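Local coordinates for uncharacterized protein yqbN (Bacillus subtilis, PDB 3KLU) that is of unknown function but probably acts as a chaperone in the assembly of phage-type tails, at residues T20-E25 with I45-T50; V28-R33 with R115-G120; F81-A86 with N125-A130. All blocks are in the same frame, centred on the assembly; numbering follows the deposited sequence.

Interaction 1 of 3, residues T20-E25 with I45-T50; sequences TIDAEE and IFKAIT
Glu24 OE2 accepts the backbone N-H of Ala48 at 2.7 Å from N, the one clear hydrogen bond between 20-25 and 45-50. The donor arrives on the syn side of the carboxylate and only 16° out of its plane, with an N-H...O angle of 159°, a nearly straight bond. Glu24 reaches it by a bend at chi2, which turns the acid toward the chain that follows strand 44-46. Glu24 is poorly ordered, so the finer placing of its carboxylate is less certain. Beside it the aliphatic part of Lys47 runs across Glu25, whose CG lies 3.9 Å from Lys47 CD. Lys47 leaves with CG anti to the backbone N (chi1 -177°), stays extended to CE and bends at chi4, which brings NZ to a long salt bridge of 3.7 Å with Asp22 OD1. The two side chains meet there at about a right angle, and the same OD1 takes a weak bond from Ala23 N. At the other end, Glu25 CA donates a C-H...O contact to Phe46 O, 3.0 Å away, while Glu25 OE1 rests 3.6 Å from Ile45 CG2. Ala23 CB and Ala48 CB add a loose apolar contact at 4.5 Å. The contact thus carries the approach to the edge strand 26-28 alongside the exit of the central strand 44-46 of a three-stranded antiparallel sheet. Strand 90-92 flanks the central strand on its other edge; Phe46 packs on helix 120-133, and Thr50 caps the helix that follows, 51-60.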
loop_
_atom_site.group_PDB
_atom_site.type_symbol
_atom_site.label_atom_id
_atom_site.label_comp_id
_atom_site.label_asym_id
_atom_site.label_seq_id
_atom_site.Cartn_x
_atom_site.Cartn_y
_atom_site.Cartn_z
ATOM N N THR A 20 -20.221 -2.555 10.399
ATOM C CA THR A 20 -19.430 -1.598 9.633
ATOM C C THR A 20 -18.768 -2.226 8.429
ATOM O O THR A 20 -17.874 -3.070 8.572
ATOM C CB THR A 20 -18.305 -0.956 10.444
ATOM O OG1 THR A 20 -17.193 -1.854 10.479
ATOM C CG2 THR A 20 -18.759 -0.628 11.861
ATOM N N ILE A 21 -19.223 -1.810 7.252
ATOM C CA ILE A 21 -18.689 -2.278 5.984
ATOM C C ILE A 21 -17.172 -2.200 6.037
ATOM O O ILE A 21 -16.603 -1.241 6.546
ATOM C CB ILE A 21 -19.205 -1.400 4.862
ATOM C CG1 ILE A 21 -20.708 -1.567 4.782
ATOM C CG2 ILE A 21 -18.547 -1.758 3.553
ATOM C CD1 ILE A 21 -21.369 -0.512 3.995
ATOM N N ASP A 22 -16.492 -3.199 5.523
ATOM C CA ASP A 22 -15.075 -3.080 5.620
ATOM C C ASP A 22 -14.416 -2.569 4.372
ATOM O O ASP A 22 -15.010 -2.537 3.291
ATOM C CB ASP A 22 -14.445 -4.394 6.038
ATOM C CG ASP A 22 -13.172 -4.177 6.849
ATOM O OD1 ASP A 22 -12.085 -3.948 6.252
ATOM O OD2 ASP A 22 -13.274 -4.212 8.101
ATOM N N ALA A 23 -13.166 -2.162 4.563
ATOM C CA ALA A 23 -12.317 -1.629 3.513
ATOM C C ALA A 23 -12.151 -2.537 2.302
ATOM O O ALA A 23 -11.985 -3.751 2.396
ATOM C CB ALA A 23 -10.945 -1.277 4.079
ATOM N N GLU A 24 -12.210 -1.884 1.164
ATOM C CA GLU A 24 -12.062 -2.461 -0.147
ATOM C C GLU A 24 -11.244 -3.716 -0.422
ATOM O O GLU A 24 -11.407 -4.788 0.154
ATOM C CB GLU A 24 -11.508 -1.374 -1.046
ATOM C CG GLU A 24 -10.800 -0.215 -0.294
ATOM C CD GLU A 24 -9.597 -0.659 0.528
ATOM O OE1 GLU A 24 -9.170 -1.814 0.344
ATOM O OE2 GLU A 24 -9.079 0.144 1.343
ATOM N N GLU A 25 -10.375 -3.478 -1.390
ATOM C CA GLU A 25 -9.409 -4.347 -2.037
ATOM C C GLU A 25 -9.719 -3.837 -3.433
ATOM O O GLU A 25 -10.563 -4.362 -4.147
ATOM C CB GLU A 25 -9.728 -5.825 -1.880
ATOM C CG GLU A 25 -8.860 -6.477 -0.818
ATOM C CD GLU A 25 -8.204 -7.771 -1.292
ATOM O OE1 GLU A 25 -8.357 -8.127 -2.483
ATOM O OE2 GLU A 25 -7.530 -8.432 -0.470
ATOM N N ILE A 45 -3.263 -4.559 -6.419
ATOM C CA ILE A 45 -4.390 -4.652 -5.512
ATOM C C ILE A 45 -4.008 -3.926 -4.227
ATOM O O ILE A 45 -3.007 -4.289 -3.546
ATOM C CB ILE A 45 -4.710 -6.075 -5.169
ATOM C CG1 ILE A 45 -5.106 -6.815 -6.427
ATOM C CG2 ILE A 45 -5.877 -6.121 -4.165
ATOM C CD1 ILE A 45 -5.375 -8.295 -6.160
ATOM N N PHE A 46 -4.791 -2.891 -3.917
ATOM C CA PHE A 46 -4.603 -2.067 -2.729
ATOM C C PHE A 46 -5.720 -2.362 -1.735
ATOM O O PHE A 46 -6.801 -2.851 -2.115
ATOM C CB PHE A 46 -4.649 -0.577 -3.065
ATOM C CG PHE A 46 -3.520 -0.104 -3.982
ATOM C CD1 PHE A 46 -3.566 -0.348 -5.359
ATOM C CD2 PHE A 46 -2.472 0.662 -3.476
ATOM C CE1 PHE A 46 -2.587 0.183 -6.209
ATOM C CE2 PHE A 46 -1.488 1.194 -4.316
ATOM C CZ PHE A 46 -1.541 0.961 -5.675
ATOM N N LYS A 47 -5.432 -2.092 -0.464
ATOM C CA LYS A 47 -6.380 -2.272 0.624
ATOM C C LYS A 47 -5.843 -1.486 1.798
ATOM O O LYS A 47 -4.788 -1.817 2.328
ATOM C CB LYS A 47 -6.497 -3.732 1.031
ATOM C CG LYS A 47 -7.543 -3.963 2.114
ATOM C CD LYS A 47 -7.400 -5.375 2.681
ATOM C CE LYS A 47 -8.663 -5.799 3.377
ATOM N NZ LYS A 47 -8.948 -4.757 4.382
ATOM N N ALA A 48 -6.558 -0.428 2.172
ATOM C CA ALA A 48 -6.185 0.432 3.299
ATOM C C ALA A 48 -5.761 -0.342 4.561
ATOM O O ALA A 48 -6.289 -1.415 4.893
ATOM C CB ALA A 48 -7.348 1.370 3.652
ATOM N N ILE A 49 -4.778 0.203 5.255
ATOM C CA ILE A 49 -4.353 -0.435 6.482
ATOM C C ILE A 49 -5.134 0.274 7.603
ATOM O O ILE A 49 -5.977 1.125 7.332
ATOM C CB ILE A 49 -2.828 -0.317 6.654
ATOM C CG1 ILE A 49 -2.407 1.154 6.640
ATOM C CG2 ILE A 49 -2.152 -1.051 5.505
ATOM C CD1 ILE A 49 -0.985 1.398 7.087
ATOM N N THR A 50 -4.858 -0.059 8.846
ATOM C CA THR A 50 -5.602 0.539 9.922
ATOM C C THR A 50 -4.995 1.835 10.399
ATOM O O THR A 50 -3.816 2.172 10.115
ATOM C CB THR A 50 -5.679 -0.422 11.093
ATOM O OG1 THR A 50 -4.366 -0.597 11.629
ATOM C CG2 THR A 50 -6.182 -1.798 10.606
#

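Interaction 2 of 3, residues V28-R33 with R115-G120; sequences VPISKR and RVLSVG
Ile30 CG2 meets Leu117 CD2 at 3.6 Å, the two aliphatic side chains crossing at about a right angle. Leu117 CG lies anti to the carbonyl carbon (chi1 -61°), and of its two methyls CD2 makes the contact. The second point of contact is Arg33, whose guanidinium lies beside the turn after helix 109-116. Val116 O is at the edge of the group, near its plane, 3.6 Å from Arg33 NH2. Ser118 OG lies obliquely to it, 3.4 Å from the same NH2, and Val119 CG2 is 3.9 Å from Arg33 NH1. The arginine chain bends at chi3 (39°), which places NE.

The stronger polar partner of Arg33 is Glu122, which forms a salt bridge with NH1 and also bonds Ser31 OG, so one carboxylate ties the arginine and the serine to the start of helix 120-133. Ser31 OG in turn accepts Arg33 N at 3.0 Å with an angle of 163°, fixing the backbone from which the arginine springs. Farther out, Phe44 of the central strand touches both Ile30 and Leu117, and Trp126 packs on Leu117.

The contact joins an ST turn (Ser31 OG to Arg33 N) with the short connection between helices 109-116 and 120-133, which opens with an inverse gamma turn centred on Leu117 and ends at Val119, the N-cap residue of the second helix.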
loop_
_atom_site.group_PDB
_atom_site.type_symbol
_atom_site.label_atom_id
_atom_site.label_comp_id
_atom_site.label_asym_id
_atom_site.label_seq_id
_atom_site.Cartn_x
_atom_site.Cartn_y
_atom_site.Cartn_z
ATOM N N VAL A 28 -5.924 -1.598 -9.304
ATOM C CA VAL A 28 -5.498 -0.410 -10.028
ATOM C C VAL A 28 -4.328 -0.768 -10.915
ATOM O O VAL A 28 -3.309 -1.284 -10.430
ATOM C CB VAL A 28 -4.979 0.688 -9.068
ATOM C CG1 VAL A 28 -4.613 1.914 -9.857
ATOM C CG2 VAL A 28 -6.008 1.003 -7.988
ATOM N N PRO A 29 -4.439 -0.485 -12.222
ATOM C CA PRO A 29 -3.346 -0.791 -13.155
ATOM C C PRO A 29 -2.257 0.289 -13.064
ATOM O O PRO A 29 -2.202 1.212 -13.855
ATOM C CB PRO A 29 -4.048 -0.831 -14.498
ATOM C CG PRO A 29 -5.068 0.258 -14.344
ATOM C CD PRO A 29 -5.597 0.091 -12.918
ATOM N N ILE A 30 -1.377 0.154 -12.087
ATOM C CA ILE A 30 -0.302 1.112 -11.868
ATOM C C ILE A 30 0.703 1.200 -13.013
ATOM O O ILE A 30 1.359 2.223 -13.172
ATOM C CB ILE A 30 0.436 0.765 -10.557
ATOM C CG1 ILE A 30 -0.447 1.165 -9.361
ATOM C CG2 ILE A 30 1.807 1.446 -10.501
ATOM C CD1 ILE A 30 -0.642 2.647 -9.213
ATOM N N SER A 31 0.850 0.126 -13.786
ATOM C CA SER A 31 1.784 0.132 -14.908
ATOM C C SER A 31 1.418 -0.863 -16.003
ATOM O O SER A 31 0.981 -1.990 -15.733
ATOM C CB SER A 31 3.209 -0.161 -14.431
ATOM O OG SER A 31 4.052 -0.362 -15.550
ATOM N N LYS A 32 1.610 -0.440 -17.247
ATOM C CA LYS A 32 1.300 -1.306 -18.375
ATOM C C LYS A 32 2.454 -2.287 -18.683
ATOM O O LYS A 32 2.319 -3.154 -19.537
ATOM C CB LYS A 32 0.973 -0.466 -19.608
ATOM C CG LYS A 32 -0.281 0.422 -19.496
ATOM C CD LYS A 32 -0.426 1.225 -20.794
ATOM C CE LYS A 32 -1.543 2.248 -20.774
ATOM N NZ LYS A 32 -1.460 3.152 -21.983
ATOM N N ARG A 33 3.560 -2.151 -17.953
ATOM C CA ARG A 33 4.726 -3.003 -18.147
ATOM C C ARG A 33 4.530 -4.329 -17.437
ATOM O O ARG A 33 5.342 -5.226 -17.611
ATOM C CB ARG A 33 5.995 -2.327 -17.618
ATOM C CG ARG A 33 6.340 -1.011 -18.279
ATOM C CD ARG A 33 7.272 -0.228 -17.386
ATOM N NE ARG A 33 8.215 -1.125 -16.769
ATOM C CZ ARG A 33 8.541 -1.128 -15.492
ATOM N NH1 ARG A 33 8.020 -0.265 -14.645
ATOM N NH2 ARG A 33 9.361 -2.053 -15.054
ATOM N N ARG A 115 12.776 -0.610 -7.267
ATOM C CA ARG A 115 13.316 -1.389 -8.366
ATOM C C ARG A 115 12.192 -1.981 -9.225
ATOM O O ARG A 115 12.343 -2.085 -10.434
ATOM C CB ARG A 115 14.262 -2.458 -7.813
ATOM C CG ARG A 115 15.388 -1.785 -7.026
ATOM C CD ARG A 115 16.417 -2.737 -6.465
ATOM N NE ARG A 115 17.433 -1.971 -5.737
ATOM C CZ ARG A 115 18.463 -2.511 -5.071
ATOM N NH1 ARG A 115 18.620 -3.825 -5.024
ATOM N NH2 ARG A 115 19.360 -1.731 -4.475
ATOM N N VAL A 116 11.044 -2.328 -8.637
ATOM C CA VAL A 116 9.939 -2.872 -9.443
ATOM C C VAL A 116 9.261 -1.752 -10.249
ATOM O O VAL A 116 9.056 -1.886 -11.442
ATOM C CB VAL A 116 8.818 -3.546 -8.586
ATOM C CG1 VAL A 116 7.640 -3.964 -9.509
ATOM C CG2 VAL A 116 9.360 -4.783 -7.826
ATOM N N LEU A 117 8.888 -0.659 -9.587
ATOM C CA LEU A 117 8.248 0.473 -10.279
ATOM C C LEU A 117 9.415 1.384 -10.739
ATOM O O LEU A 117 9.566 2.526 -10.281
ATOM C CB LEU A 117 7.321 1.206 -9.288
ATOM C CG LEU A 117 6.185 0.306 -8.746
ATOM C CD1 LEU A 117 5.579 0.884 -7.482
ATOM C CD2 LEU A 117 5.122 0.146 -9.789
ATOM N N SER A 118 10.243 0.860 -11.637
ATOM C CA SER A 118 11.433 1.599 -12.081
ATOM C C SER A 118 11.255 2.810 -12.997
ATOM O O SER A 118 12.231 3.437 -13.394
ATOM C CB SER A 118 12.430 0.624 -12.692
ATOM O OG SER A 118 11.800 -0.170 -13.672
ATOM N N VAL A 119 10.012 3.127 -13.348
ATOM C CA VAL A 119 9.722 4.302 -14.138
ATOM C C VAL A 119 9.185 5.323 -13.132
ATOM O O VAL A 119 8.191 5.063 -12.442
ATOM C CB VAL A 119 8.710 3.994 -15.202
ATOM C CG1 VAL A 119 8.250 5.273 -15.865
ATOM C CG2 VAL A 119 9.362 3.069 -16.234
ATOM N N GLY A 120 9.876 6.462 -13.033
ATOM C CA GLY A 120 9.524 7.493 -12.089
ATOM C C GLY A 120 8.047 7.672 -11.828
ATOM O O GLY A 120 7.566 7.483 -10.693
#

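Interaction 3 of 3, residues F81-A86 with N125-A130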
loop_
_atom_site.group_PDB
_atom_site.type_symbol
_atom_site.label_atom_id
_atom_site.label_comp_id
_atom_site.label_asym_id
_atom_site.label_seq_id
_atom_site.Cartn_x
_atom_site.Cartn_y
_atom_site.Cartn_z
ATOM N N PHE A 81 8.134 7.154 5.623
ATOM C CA PHE A 81 6.852 6.917 6.276
ATOM C C PHE A 81 5.790 6.571 5.240
ATOM O O PHE A 81 5.128 5.539 5.337
ATOM C CB PHE A 81 6.463 8.187 7.033
ATOM C CG PHE A 81 5.066 8.196 7.563
ATOM C CD1 PHE A 81 4.596 7.155 8.338
ATOM C CD2 PHE A 81 4.240 9.294 7.331
ATOM C CE1 PHE A 81 3.320 7.199 8.890
ATOM C CE2 PHE A 81 2.956 9.358 7.875
ATOM C CZ PHE A 81 2.490 8.301 8.662
ATOM N N TYR A 82 5.650 7.416 4.231
ATOM C CA TYR A 82 4.655 7.175 3.205
ATOM C C TYR A 82 4.927 5.925 2.385
ATOM O O TYR A 82 4.015 5.182 2.023
ATOM C CB TYR A 82 4.550 8.405 2.303
ATOM C CG TYR A 82 4.034 9.591 3.058
ATOM C CD1 TYR A 82 3.012 9.430 3.979
ATOM C CD2 TYR A 82 4.555 10.875 2.863
ATOM C CE1 TYR A 82 2.504 10.504 4.698
ATOM C CE2 TYR A 82 4.050 11.975 3.583
ATOM C CZ TYR A 82 3.015 11.767 4.503
ATOM O OH TYR A 82 2.459 12.794 5.240
ATOM N N ALA A 83 6.201 5.690 2.112
ATOM C CA ALA A 83 6.586 4.541 1.322
ATOM C C ALA A 83 6.184 3.283 2.082
ATOM O O ALA A 83 5.619 2.344 1.500
ATOM C CB ALA A 83 8.107 4.562 1.047
ATOM N N ARG A 84 6.478 3.258 3.379
ATOM C CA ARG A 84 6.135 2.097 4.173
ATOM C C ARG A 84 4.617 1.920 4.138
ATOM O O ARG A 84 4.132 0.808 4.048
ATOM C CB ARG A 84 6.594 2.269 5.622
ATOM C CG ARG A 84 7.974 2.846 5.826
ATOM C CD ARG A 84 9.058 1.803 5.948
ATOM N NE ARG A 84 8.675 0.667 6.788
ATOM C CZ ARG A 84 8.561 0.687 8.110
ATOM N NH1 ARG A 84 8.795 1.801 8.797
ATOM N NH2 ARG A 84 8.229 -0.429 8.753
ATOM N N ILE A 85 3.855 3.010 4.194
ATOM C CA ILE A 85 2.390 2.896 4.159
ATOM C C ILE A 85 1.940 2.209 2.856
ATOM O O ILE A 85 1.066 1.285 2.862
ATOM C CB ILE A 85 1.701 4.291 4.232
ATOM C CG1 ILE A 85 1.997 4.976 5.568
ATOM C CG2 ILE A 85 0.205 4.127 4.035
ATOM C CD1 ILE A 85 1.378 6.390 5.719
ATOM N N ALA A 86 2.531 2.674 1.746
ATOM C CA ALA A 86 2.233 2.148 0.416
ATOM C C ALA A 86 2.562 0.657 0.332
ATOM O O ALA A 86 1.744 -0.144 -0.158
ATOM C CB ALA A 86 3.032 2.935 -0.665
ATOM N N ASN A 125 2.978 7.520 -8.754
ATOM C CA ASN A 125 1.563 7.211 -8.845
ATOM C C ASN A 125 1.178 6.148 -7.847
ATOM O O ASN A 125 0.105 6.191 -7.273
ATOM C CB ASN A 125 1.191 6.729 -10.255
ATOM C CG ASN A 125 1.082 7.866 -11.265
ATOM O OD1 ASN A 125 0.997 9.037 -10.903
ATOM N ND2 ASN A 125 1.052 7.514 -12.545
ATOM N N TRP A 126 2.048 5.166 -7.667
ATOM C CA TRP A 126 1.766 4.110 -6.710
ATOM C C TRP A 126 1.634 4.716 -5.309
ATOM O O TRP A 126 0.687 4.418 -4.571
ATOM C CB TRP A 126 2.896 3.093 -6.738
ATOM C CG TRP A 126 2.866 2.146 -5.602
ATOM C CD1 TRP A 126 1.979 1.127 -5.390
ATOM C CD2 TRP A 126 3.836 2.059 -4.553
ATOM N NE1 TRP A 126 2.347 0.404 -4.275
ATOM C CE2 TRP A 126 3.482 0.957 -3.743
ATOM C CE3 TRP A 126 4.976 2.805 -4.225
ATOM C CZ2 TRP A 126 4.230 0.576 -2.623
ATOM C CZ3 TRP A 126 5.717 2.435 -3.115
ATOM C CH2 TRP A 126 5.335 1.320 -2.323
ATOM N N LEU A 127 2.579 5.582 -4.955
ATOM C CA LEU A 127 2.563 6.216 -3.643
ATOM C C LEU A 127 1.277 6.943 -3.421
ATOM O O LEU A 127 0.593 6.724 -2.419
ATOM C CB LEU A 127 3.689 7.214 -3.503
ATOM C CG LEU A 127 5.022 6.623 -3.064
ATOM C CD1 LEU A 127 6.078 7.709 -3.078
ATOM C CD2 LEU A 127 4.910 6.062 -1.672
ATOM N N ASN A 128 0.926 7.812 -4.361
ATOM C CA ASN A 128 -0.297 8.569 -4.193
ATOM C C ASN A 128 -1.542 7.695 -4.157
ATOM O O ASN A 128 -2.439 7.946 -3.376
ATOM C CB ASN A 128 -0.411 9.641 -5.283
ATOM C CG ASN A 128 0.815 10.514 -5.349
ATOM O OD1 ASN A 128 1.380 10.886 -4.325
ATOM N ND2 ASN A 128 1.244 10.846 -6.561
ATOM N N LYS A 129 -1.628 6.666 -4.985
ATOM C CA LYS A 129 -2.829 5.840 -4.919
ATOM C C LYS A 129 -2.980 5.253 -3.508
ATOM O O LYS A 129 -4.075 5.185 -2.963
ATOM C CB LYS A 129 -2.784 4.687 -5.919
ATOM C CG LYS A 129 -4.101 3.853 -5.931
ATOM C CD LYS A 129 -5.182 4.562 -6.790
ATOM C CE LYS A 129 -6.571 4.395 -6.196
ATOM N NZ LYS A 129 -7.628 4.948 -7.108
ATOM N N ALA A 130 -1.864 4.811 -2.942
ATOM C CA ALA A 130 -1.848 4.210 -1.609
ATOM C C ALA A 130 -2.340 5.200 -0.564
ATOM O O ALA A 130 -3.161 4.871 0.288
ATOM C CB ALA A 130 -0.431 3.754 -1.270
#
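Helices 81-86 and 125-130 cross at 76° with their axes 9.0 Å apart at closest approach, and the backbones come nearest at Ala86 and Ala130, whose CA atoms are 5.0 Å apart. This is a steep helix-helix crossing in the buried interior, where Ala83 and Ala86 of one helix meet Trp126, Leu127 and Ala130 of the other. The CB of Ala86 points toward the partner helix and is touched by three residues. Ala130 CB sits 3.6 Å from Ala86 CB, methyl against methyl. Leu127 sends CD2 to Ala86 CB and also to Ala83 CA, both at 3.8 Å, so this one methyl lies against two positions a turn apart. Trp126, CG anti to the backbone N (chi1 167°), turns one face of its six-membered ring to Ala86 CB. Around the crossing, Tyr123 of helix 120-133 and Phe44 and Phe46 of the sheet meet the indole, Phe95 meets it edge-to-face, and Thr90 OG1 is hydrogen-bonded both to Trp126 NE1 and to Ala86 O, tying the ring to the end of helix 78-89. In the CH-pi contact itself, Ala86 CB stands 3.4 Å from the centroid of the six-membered ring and 20° off its normal, nearest CZ2 and CH2.

In the fold
Interaction 3 is buried, an apolar helix crossing 6 Å from the chain's centre, whereas interaction 1 is a surface contact held by a carboxylate, a long salt bridge and backbone polar atoms. Interaction 2 stands between them: an aliphatic pair, with Leu117 buried, on the inner side, an exposed arginine outside. Interactions 1 and 2 flank strand 26-28 and lie on opposite sides of the chain's centre, about 22 Å apart between centres, yet Phe46 touches Val28 and Ile30. Both reach interaction 3 through Trp126: Phe46 CZ is 3.5 Å from Trp126 CD1, and Leu117 CD1 is 3.5 Å from Trp126 CG. Helix 120-133 supplies one side of interaction 3 and touches residues of the other two.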